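PTS system fructose-like EIIB component 3 (Escherichia coli K12, PDB 4TN5) probably relays a phosphoryl group from a phosphorylated EIIA protein to incoming fructose, as the IIB component of a bacterial sugar phosphotransferase system. Local coordinates at residues Val14-Met19 with Ser83-Leu88; Leu29-Gly34 with Arg93-Val98; Ile37-Gln40 with Thr45-Arg48; Arg99-Leu102 with Gln107-Leu110. All blocks are in the same frame, centred on the assembly; numbering follows the deposited sequence.

Contact 1. Residues Val14-Met19 with Ser83-Leu88; sequences VAHTYM and SIYAFL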
# COMPACT_ATOMS: atom_id res chain seq x y z
N VAL A 14 13.13 21.69 12.86
CA VAL A 14 11.98 21.41 13.72
C VAL A 14 10.80 22.37 13.60
O VAL A 14 10.04 22.57 14.55
CB VAL A 14 12.41 21.24 15.19
CG1 VAL A 14 13.30 20.01 15.34
CG2 VAL A 14 13.11 22.49 15.69
N ALA A 15 10.64 22.96 12.41
CA ALA A 15 9.55 23.89 12.16
C ALA A 15 8.41 23.39 11.28
O ALA A 15 7.24 23.69 11.53
CB ALA A 15 10.21 25.11 11.54
N HIS A 16 8.76 22.62 10.26
CA HIS A 16 7.77 22.07 9.34
C HIS A 16 7.15 20.79 9.89
O HIS A 16 6.13 20.32 9.38
CB HIS A 16 8.39 21.81 7.97
CG HIS A 16 8.92 23.04 7.29
ND1 HIS A 16 10.16 23.09 6.69
CD2 HIS A 16 8.36 24.27 7.12
CE1 HIS A 16 10.35 24.29 6.19
NE2 HIS A 16 9.28 25.03 6.43
N THR A 17 7.77 20.24 10.92
CA THR A 17 7.28 19.01 11.54
C THR A 17 6.22 19.23 12.63
O THR A 17 5.20 18.54 12.66
CB THR A 17 8.44 18.14 12.09
OG1 THR A 17 9.06 17.44 11.00
CG2 THR A 17 7.93 17.12 13.09
N TYR A 18 6.45 20.19 13.53
CA TYR A 18 5.57 20.35 14.68
C TYR A 18 4.20 20.94 14.38
O TYR A 18 3.23 20.64 15.08
CB TYR A 18 6.24 21.12 15.81
CG TYR A 18 7.42 20.39 16.40
CD1 TYR A 18 7.49 19.00 16.34
CD2 TYR A 18 8.43 21.08 17.05
CE1 TYR A 18 8.55 18.33 16.88
CE2 TYR A 18 9.50 20.42 17.60
CZ TYR A 18 9.55 19.04 17.52
OH TYR A 18 10.61 18.36 18.06
N MSE A 19 4.11 21.80 13.37
CA MSE A 19 2.82 22.35 12.99
C MSE A 19 1.98 21.26 12.32
O MSE A 19 0.75 21.28 12.39
CB MSE A 19 2.97 23.56 12.08
CG MSE A 19 3.68 24.75 12.71
SE MSE A 19 2.68 25.48 14.22
CE MSE A 19 3.91 26.91 14.71
N SER A 83 2.90 13.77 1.79
CA SER A 83 3.96 14.71 2.12
C SER A 83 3.44 15.75 3.10
O SER A 83 2.23 15.92 3.25
CB SER A 83 4.48 15.39 0.85
OG SER A 83 3.43 15.98 0.12
N ILE A 84 4.36 16.44 3.78
CA ILE A 84 3.98 17.46 4.75
C ILE A 84 3.26 18.64 4.10
O ILE A 84 2.15 18.99 4.51
CB ILE A 84 5.19 18.00 5.54
CG1 ILE A 84 5.56 17.04 6.67
CG2 ILE A 84 4.88 19.38 6.13
CD1 ILE A 84 6.49 17.65 7.70
N TYR A 85 3.86 19.25 3.09
CA TYR A 85 3.23 20.42 2.51
C TYR A 85 1.87 20.10 1.86
O TYR A 85 1.06 20.99 1.63
CB TYR A 85 4.22 21.12 1.59
CG TYR A 85 5.61 21.26 2.08
CD1 TYR A 85 5.92 21.62 3.39
CD2 TYR A 85 6.65 20.94 1.24
CE1 TYR A 85 7.23 21.70 3.80
CE2 TYR A 85 7.93 21.02 1.67
CZ TYR A 85 8.22 21.40 2.93
OH TYR A 85 9.54 21.47 3.28
N ALA A 86 1.62 18.82 1.61
CA ALA A 86 0.30 18.36 1.18
C ALA A 86 -0.73 18.29 2.32
O ALA A 86 -1.88 18.70 2.16
CB ALA A 86 0.40 17.02 0.49
N PHE A 87 -0.31 17.76 3.46
CA PHE A 87 -1.17 17.72 4.64
C PHE A 87 -1.47 19.13 5.10
O PHE A 87 -2.57 19.44 5.56
CB PHE A 87 -0.49 16.94 5.77
CG PHE A 87 -1.26 16.97 7.06
CD1 PHE A 87 -2.34 16.13 7.25
CD2 PHE A 87 -0.88 17.82 8.08
CE1 PHE A 87 -3.04 16.15 8.44
CE2 PHE A 87 -1.58 17.85 9.27
CZ PHE A 87 -2.66 17.01 9.45
N LEU A 88 -0.48 20.00 4.95
CA LEU A 88 -0.65 21.39 5.35
C LEU A 88 -1.64 22.16 4.48
O LEU A 88 -2.54 22.82 5.02
CB LEU A 88 0.69 22.13 5.43
CG LEU A 88 1.62 21.73 6.59
CD1 LEU A 88 2.78 22.71 6.69
CD2 LEU A 88 0.85 21.66 7.90
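The rings of His16 and Tyr85 meet edge-to-face, with the edge of the tyrosine turned to one face of the imidazole. The planes stand at 87° and the centroids lie 5.6 Å apart. Tyr85 CE1 sits over that face near its rim, 4.1 Å from His16 CG. No hydrogen bond joins the two rings. The hydroxyl Tyr85 OH is 3.8 Å from His16 ND1, and ND1 has a weak hydrogen bond to Ser12 OG.

Beside the ring pair, Ile84 reaches the backbone of 14-19. Its CG1 branch lies beside the backbone N (chi1 -81°) and the chain runs on nearly straight (chi2 -166°). This extends Ile84 CD1 to 3.2 Å from His16 O, a close approach of a methyl group to a carbonyl. Ile84 CD1 also lies 4.2 Å from Thr17 OG1. Ile84 starts helix 84-89, directly after the N-cap Ser83, and its backbone N is held by Asp65 OD1.

His16, Thr17 and Ile84 all touch Cys10, the inferred phosphocysteine. The contact therefore borders the inferred active-site cysteine. Its place, between the first strand and the first helix, is consistent with the phosphoryl-accepting loop of IIB proteins, which belong to a phosphatase-like clan.

Contact 2. Residues Leu29-Gly34 with Arg93-Val98; sequences LLEKWG and RVMSAV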
# COMPACT_ATOMS: atom_id res chain seq x y z
N LEU A 29 -8.81 15.17 18.02
CA LEU A 29 -9.64 15.33 19.20
C LEU A 29 -11.03 15.80 18.78
O LEU A 29 -12.03 15.48 19.42
CB LEU A 29 -9.02 16.34 20.17
CG LEU A 29 -9.36 17.81 19.93
CD1 LEU A 29 -10.69 18.17 20.59
CD2 LEU A 29 -8.25 18.71 20.44
N LEU A 30 -11.07 16.55 17.69
CA LEU A 30 -12.34 17.03 17.14
C LEU A 30 -13.19 15.85 16.66
O LEU A 30 -14.41 15.88 16.74
CB LEU A 30 -12.13 18.02 15.99
CG LEU A 30 -11.66 19.43 16.32
CD1 LEU A 30 -11.75 20.34 15.10
CD2 LEU A 30 -12.42 20.02 17.49
N GLU A 31 -12.52 14.82 16.15
CA GLU A 31 -13.19 13.62 15.68
C GLU A 31 -13.21 12.56 16.77
O GLU A 31 -13.76 11.47 16.59
CB GLU A 31 -12.49 13.06 14.45
CG GLU A 31 -13.43 12.45 13.44
CD GLU A 31 -12.92 12.58 12.03
OE1 GLU A 31 -11.69 12.45 11.83
OE2 GLU A 31 -13.74 12.84 11.13
N LYS A 32 -12.60 12.91 17.89
CA LYS A 32 -12.54 12.06 19.06
C LYS A 32 -11.80 10.77 18.79
O LYS A 32 -12.22 9.68 19.21
CB LYS A 32 -13.92 11.81 19.63
CG LYS A 32 -14.24 12.89 20.59
CD LYS A 32 -14.59 14.23 19.97
CE LYS A 32 -14.58 15.27 21.06
NZ LYS A 32 -15.13 16.59 20.65
N TRP A 33 -10.71 10.92 18.07
CA TRP A 33 -9.80 9.84 17.80
C TRP A 33 -8.65 9.92 18.78
O TRP A 33 -8.11 11.00 19.02
CB TRP A 33 -9.26 9.98 16.38
CG TRP A 33 -10.22 9.56 15.31
CD1 TRP A 33 -11.43 8.96 15.48
CD2 TRP A 33 -10.03 9.71 13.90
NE1 TRP A 33 -12.01 8.73 14.26
CE2 TRP A 33 -11.17 9.18 13.27
CE3 TRP A 33 -9.00 10.24 13.11
CZ2 TRP A 33 -11.31 9.16 11.89
CZ3 TRP A 33 -9.15 10.22 11.74
CH2 TRP A 33 -10.29 9.69 11.14
N GLY A 34 -8.29 8.79 19.37
CA GLY A 34 -7.07 8.71 20.16
C GLY A 34 -5.91 8.80 19.19
O GLY A 34 -6.01 8.33 18.06
N ARG A 93 -8.83 16.44 3.18
CA ARG A 93 -8.55 15.41 2.21
C ARG A 93 -7.93 14.19 2.86
O ARG A 93 -8.30 13.06 2.58
CB ARG A 93 -7.55 15.93 1.18
CG ARG A 93 -8.15 16.84 0.12
CD ARG A 93 -7.31 16.81 -1.13
NE ARG A 93 -6.76 15.46 -1.34
CZ ARG A 93 -5.92 15.11 -2.31
NH1 ARG A 93 -5.51 15.98 -3.22
NH2 ARG A 93 -5.49 13.87 -2.39
N VAL A 94 -6.97 14.46 3.75
CA VAL A 94 -6.20 13.42 4.39
C VAL A 94 -7.02 12.57 5.35
O VAL A 94 -6.98 11.34 5.27
CB VAL A 94 -4.99 14.02 5.12
CG1 VAL A 94 -4.17 12.91 5.76
CG2 VAL A 94 -4.14 14.84 4.16
N MSE A 95 -7.76 13.19 6.26
CA MSE A 95 -8.43 12.40 7.30
C MSE A 95 -9.62 11.61 6.75
O MSE A 95 -10.02 10.60 7.33
CB MSE A 95 -8.91 13.26 8.47
CG MSE A 95 -10.18 14.03 8.21
SE MSE A 95 -10.51 15.34 9.60
CE MSE A 95 -9.43 16.79 8.86
N SER A 96 -10.20 12.07 5.63
CA SER A 96 -11.31 11.34 5.02
C SER A 96 -10.74 10.17 4.24
O SER A 96 -11.39 9.14 4.07
CB SER A 96 -12.14 12.23 4.11
OG SER A 96 -12.98 11.45 3.27
N ALA A 97 -9.51 10.33 3.77
CA ALA A 97 -8.76 9.21 3.21
C ALA A 97 -8.48 8.23 4.34
O ALA A 97 -8.66 7.02 4.18
CB ALA A 97 -7.46 9.69 2.59
N VAL A 98 -8.06 8.77 5.47
CA VAL A 98 -7.82 7.98 6.68
C VAL A 98 -9.08 7.23 7.11
O VAL A 98 -9.00 6.08 7.55
CB VAL A 98 -7.32 8.87 7.85
CG1 VAL A 98 -7.37 8.11 9.17
CG2 VAL A 98 -5.91 9.37 7.58
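Trp33 and Met95, a selenomethionine here, bury more surface than any other residues of this contact. Trp33 leaves the turn after helix 18-30 and reaches across to helix 92-103. The six-membered end of the indole does the touching. Trp33 CH2 lies 3.9 Å from Met95 O, which sits at the ring edge, in the plane of the indole. Trp33 CZ3 is 4.5 Å from Met95 CB, a looser apolar approach.

One turn later on the same helix, Val98 supplies a methyl. Val98 CG1 is 3.8 Å from Trp33 CZ3. Val98 also rests on Val59 and Leu61 of the central sheet, so the indole end packs against a residue seated on the core.

Glu31 comes in over a face of the indole. Glu31 OE1 lies 3.1 Å above the Trp33 ring plane, offset toward the rim, and 3.8 Å from Met95 SE. The chain of Met95 bends at chi3 (85°): SE still meets Glu31 OE1, while the terminal CE turns away from 29-34. Lys32 is the C-prime residue of a Schellman motif that ends the helix, and the chain turns there from helix into Trp33. Arg99 touches both Glu31 and Trp33.

No hydrogen bond crosses between the two segments. The union rests on van der Waals contact, and the nearby Arg99 would probably offset part of the Glu31 charge.

Contact 3. Residues Ile37-Gln40 with Thr45-Arg48; sequences IETQ and TENR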
# COMPACT_ATOMS: atom_id res chain seq x y z
N ILE A 37 1.66 10.67 18.23
CA ILE A 37 2.41 11.18 17.08
C ILE A 37 3.92 11.12 17.29
O ILE A 37 4.45 11.73 18.22
CB ILE A 37 2.01 12.62 16.74
CG1 ILE A 37 0.48 12.74 16.63
CG2 ILE A 37 2.67 13.07 15.45
CD1 ILE A 37 0.00 14.15 16.35
N GLU A 38 4.60 10.38 16.42
CA GLU A 38 6.05 10.32 16.43
C GLU A 38 6.62 11.45 15.58
O GLU A 38 6.13 11.71 14.48
CB GLU A 38 6.54 8.97 15.92
CG GLU A 38 8.06 8.87 15.77
CD GLU A 38 8.51 7.48 15.36
OE1 GLU A 38 7.98 6.49 15.91
OE2 GLU A 38 9.40 7.38 14.48
N THR A 39 7.65 12.11 16.09
CA THR A 39 8.30 13.19 15.36
C THR A 39 9.71 12.80 14.95
O THR A 39 10.50 12.33 15.78
CB THR A 39 8.34 14.48 16.19
OG1 THR A 39 7.13 15.22 15.99
CG2 THR A 39 9.53 15.34 15.79
N GLN A 40 10.02 12.97 13.67
CA GLN A 40 11.37 12.74 13.18
C GLN A 40 11.90 14.01 12.51
O GLN A 40 11.43 14.39 11.44
CB GLN A 40 11.40 11.57 12.20
CG GLN A 40 10.97 10.24 12.82
CD GLN A 40 11.07 9.08 11.85
OE1 GLN A 40 11.64 9.21 10.76
NE2 GLN A 40 10.51 7.94 12.23
N THR A 45 14.46 11.66 16.76
CA THR A 45 13.13 11.11 16.97
C THR A 45 12.60 11.40 18.38
O THR A 45 13.26 11.09 19.37
CB THR A 45 13.10 9.59 16.72
OG1 THR A 45 13.46 9.32 15.36
CG2 THR A 45 11.71 9.03 16.99
N GLU A 46 11.42 11.99 18.45
CA GLU A 46 10.79 12.30 19.73
C GLU A 46 9.45 11.60 19.87
O GLU A 46 8.71 11.46 18.90
CB GLU A 46 10.60 13.81 19.88
CG GLU A 46 11.80 14.63 19.45
CD GLU A 46 11.56 16.11 19.60
OE1 GLU A 46 10.76 16.50 20.48
OE2 GLU A 46 12.16 16.90 18.84
N ASN A 47 9.14 11.16 21.09
CA ASN A 47 7.94 10.37 21.37
C ASN A 47 7.69 9.27 20.36
O ASN A 47 6.58 9.12 19.85
CB ASN A 47 6.69 11.25 21.48
CG ASN A 47 6.96 12.57 22.15
OD1 ASN A 47 7.28 13.56 21.50
ND2 ASN A 47 6.84 12.59 23.48
N ARG A 48 8.75 8.54 20.06
CA ARG A 48 8.70 7.33 19.25
C ARG A 48 7.56 6.41 19.62
O ARG A 48 7.22 6.26 20.79
CB ARG A 48 10.06 6.66 19.30
CG ARG A 48 10.29 5.62 20.34
CD ARG A 48 11.68 5.78 20.70
NE ARG A 48 12.28 4.86 21.64
CZ ARG A 48 13.35 5.17 22.37
NH1 ARG A 48 13.81 6.41 22.30
NH2 ARG A 48 13.83 4.33 23.29
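Thr39 and Glu46 face each other as an antiparallel hydrogen-bonded pair, joined by two backbone bonds. Thr39 N donates to Glu46 O at 3.1 Å, in an almost straight bond (177°). Glu46 N donates to Thr39 O at 2.8 Å. Thr39 O also receives a CA-H contact from Thr45, with Thr45 CA 3.1 Å away. The next pair, Gln40 with Thr45, is non-hydrogen-bonded. Their side chains lie side by side and point the same way, with Gln40 CG 3.7 Å from Thr45 OG1.

Glu38 adds the side-chain part. Its CG is anti to the backbone N (chi1 174°), and the extended chain carries the carboxylate past Thr45 to Arg48. Glu38 OE2 lies 3.8 Å from Thr45 CG2, and Glu38 OE1 is 3.5 Å from Arg48 CA.

In the second shell, Gln40 NE2 donates to Glu38 OE2 at 2.6 Å, nearly along the C-O axis of the carboxylate and in the amide plane of Gln40. The same NE2 also bonds to Ala69 O. The other carboxylate oxygen, Glu38 OE1, accepts from Leu49 N and forms a salt bridge with Arg73. With Glu38 cut back to an alanine, Arg73 would probably lose this charge partner, Leu49 N its acceptor, and the Gln40 amide one of its two NE2 acceptors.

On its other side, strand 34-41 bonds to strand 3-9 through Glu38 and Gln40. The arrangement is a beta hairpin, whose short strand 44-46 forms an antiparallel edge on a sheet that is otherwise parallel within the chain.

Contact 4. Residues Arg99-Leu102 with Gln107-Leu110; sequences RKVL and QTHL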
# COMPACT_ATOMS: atom_id res chain seq x y z
N ARG A 99 -10.24 7.86 6.95
CA ARG A 99 -11.48 7.26 7.44
C ARG A 99 -11.99 6.20 6.47
O ARG A 99 -12.70 5.28 6.86
CB ARG A 99 -12.52 8.34 7.71
CG ARG A 99 -13.48 8.00 8.85
CD ARG A 99 -14.34 9.20 9.24
NE ARG A 99 -15.07 8.97 10.48
CZ ARG A 99 -16.17 8.23 10.58
NH1 ARG A 99 -16.66 7.63 9.51
NH2 ARG A 99 -16.77 8.08 11.76
N LYS A 100 -11.60 6.32 5.20
CA LYS A 100 -11.84 5.25 4.23
C LYS A 100 -11.00 4.03 4.56
O LYS A 100 -11.52 2.93 4.73
CB LYS A 100 -11.54 5.71 2.80
CG LYS A 100 -12.43 6.83 2.28
CD LYS A 100 -12.02 7.25 0.87
CE LYS A 100 -13.15 7.06 -0.13
NZ LYS A 100 -13.55 8.36 -0.76
N VAL A 101 -9.69 4.23 4.65
CA VAL A 101 -8.74 3.18 5.01
C VAL A 101 -9.15 2.51 6.32
O VAL A 101 -8.99 1.30 6.49
CB VAL A 101 -7.31 3.74 5.12
CG1 VAL A 101 -6.35 2.68 5.63
CG2 VAL A 101 -6.84 4.27 3.77
N LEU A 102 -9.71 3.30 7.22
CA LEU A 102 -10.29 2.79 8.46
C LEU A 102 -11.53 1.96 8.15
O LEU A 102 -11.71 0.87 8.70
CB LEU A 102 -10.65 3.97 9.37
CG LEU A 102 -11.21 3.70 10.77
CD1 LEU A 102 -10.30 2.77 11.54
CD2 LEU A 102 -11.39 5.01 11.51
N GLN A 107 -6.61 -4.48 4.57
CA GLN A 107 -5.42 -3.73 4.94
C GLN A 107 -4.97 -3.02 3.67
O GLN A 107 -4.27 -3.61 2.84
CB GLN A 107 -4.36 -4.66 5.52
CG GLN A 107 -2.98 -4.02 5.65
CD GLN A 107 -1.92 -5.01 6.10
OE1 GLN A 107 -2.19 -5.91 6.89
NE2 GLN A 107 -0.71 -4.85 5.58
N THR A 108 -5.38 -1.77 3.51
CA THR A 108 -5.03 -0.98 2.33
C THR A 108 -3.98 0.04 2.76
O THR A 108 -4.07 0.63 3.84
CB THR A 108 -6.19 -0.25 1.64
OG1 THR A 108 -5.68 0.82 0.85
CG2 THR A 108 -7.16 0.31 2.67
N HIS A 109 -2.98 0.24 1.91
CA HIS A 109 -2.06 1.36 2.02
C HIS A 109 -2.52 2.40 1.02
O HIS A 109 -2.83 2.07 -0.12
CB HIS A 109 -0.64 0.93 1.68
CG HIS A 109 -0.06 -0.07 2.63
ND1 HIS A 109 1.19 -0.64 2.45
CD2 HIS A 109 -0.54 -0.61 3.78
CE1 HIS A 109 1.44 -1.48 3.43
NE2 HIS A 109 0.41 -1.48 4.26
N LEU A 110 -2.55 3.66 1.44
CA LEU A 110 -2.99 4.72 0.54
C LEU A 110 -1.94 5.81 0.45
O LEU A 110 -1.62 6.46 1.45
CB LEU A 110 -4.33 5.30 1.01
CG LEU A 110 -5.31 5.84 -0.04
CD1 LEU A 110 -6.62 6.23 0.63
CD2 LEU A 110 -4.74 7.01 -0.82
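Val101 holds CG1 anti to its own N (chi1 174°) and CG2 beside that N, and the two methyls thus divide between Thr108 and Leu110. This is helix-on-sheet packing in an alpha/beta fold. Helix 92-103 leads through a short loop into the last strand, 108-111, and lies against it. Val101 CG1 comes 3.6 Å from Thr108 O. The same Val101 CG1 is 3.9 Å from Thr108 CG2. Val101 CG2 lies 3.7 Å from Leu110 CD1. Thr108 CG2 takes the place between the backbone N and the carbonyl carbon, and from there it faces the helix.

All three residues are buried, and no hydrogen bond crosses between the segments. If an alanine stood in place of Val101, a gap would probably open beside Leu110 and Thr108, with fewer methyl contacts between helix and strand.

Thr108 OG1 is hydrogen-bonded to OG1 of Thr108 in the second subunit. His109 pairs there in an antiparallel ladder, and the sheet continues across the interface. Leu110 also meets Val101 closer to the strand, where Leu110 CB is 3.9 Å from Val101 CG2.

In the fold
In contact 4 all the touching residues are buried, whereas contacts 1, 2 and 3 mix buried and more exposed residues. Contacts 1 and 2 share helix 18-30, and Phe87 packs on Val94. Contacts 2 and 4 share helix 92-103, with Trp33 resting on Arg99 and Leu102. Contacts 3 and 4 involve the two outermost strands within the chain, with centres about 22 Å apart. Contact 1 pairs two rings edge-to-face and sets a methyl on a carbonyl, beside the inferred active-site cysteine; it touches contact 3 through Thr17 and Tyr18. Contact 2, away from that site, packs an indole against a helix without hydrogen bonds. Contact 3 relies on backbone bonds and a bonded carboxylate, contact 4 on methyl packing beside the dimer interface.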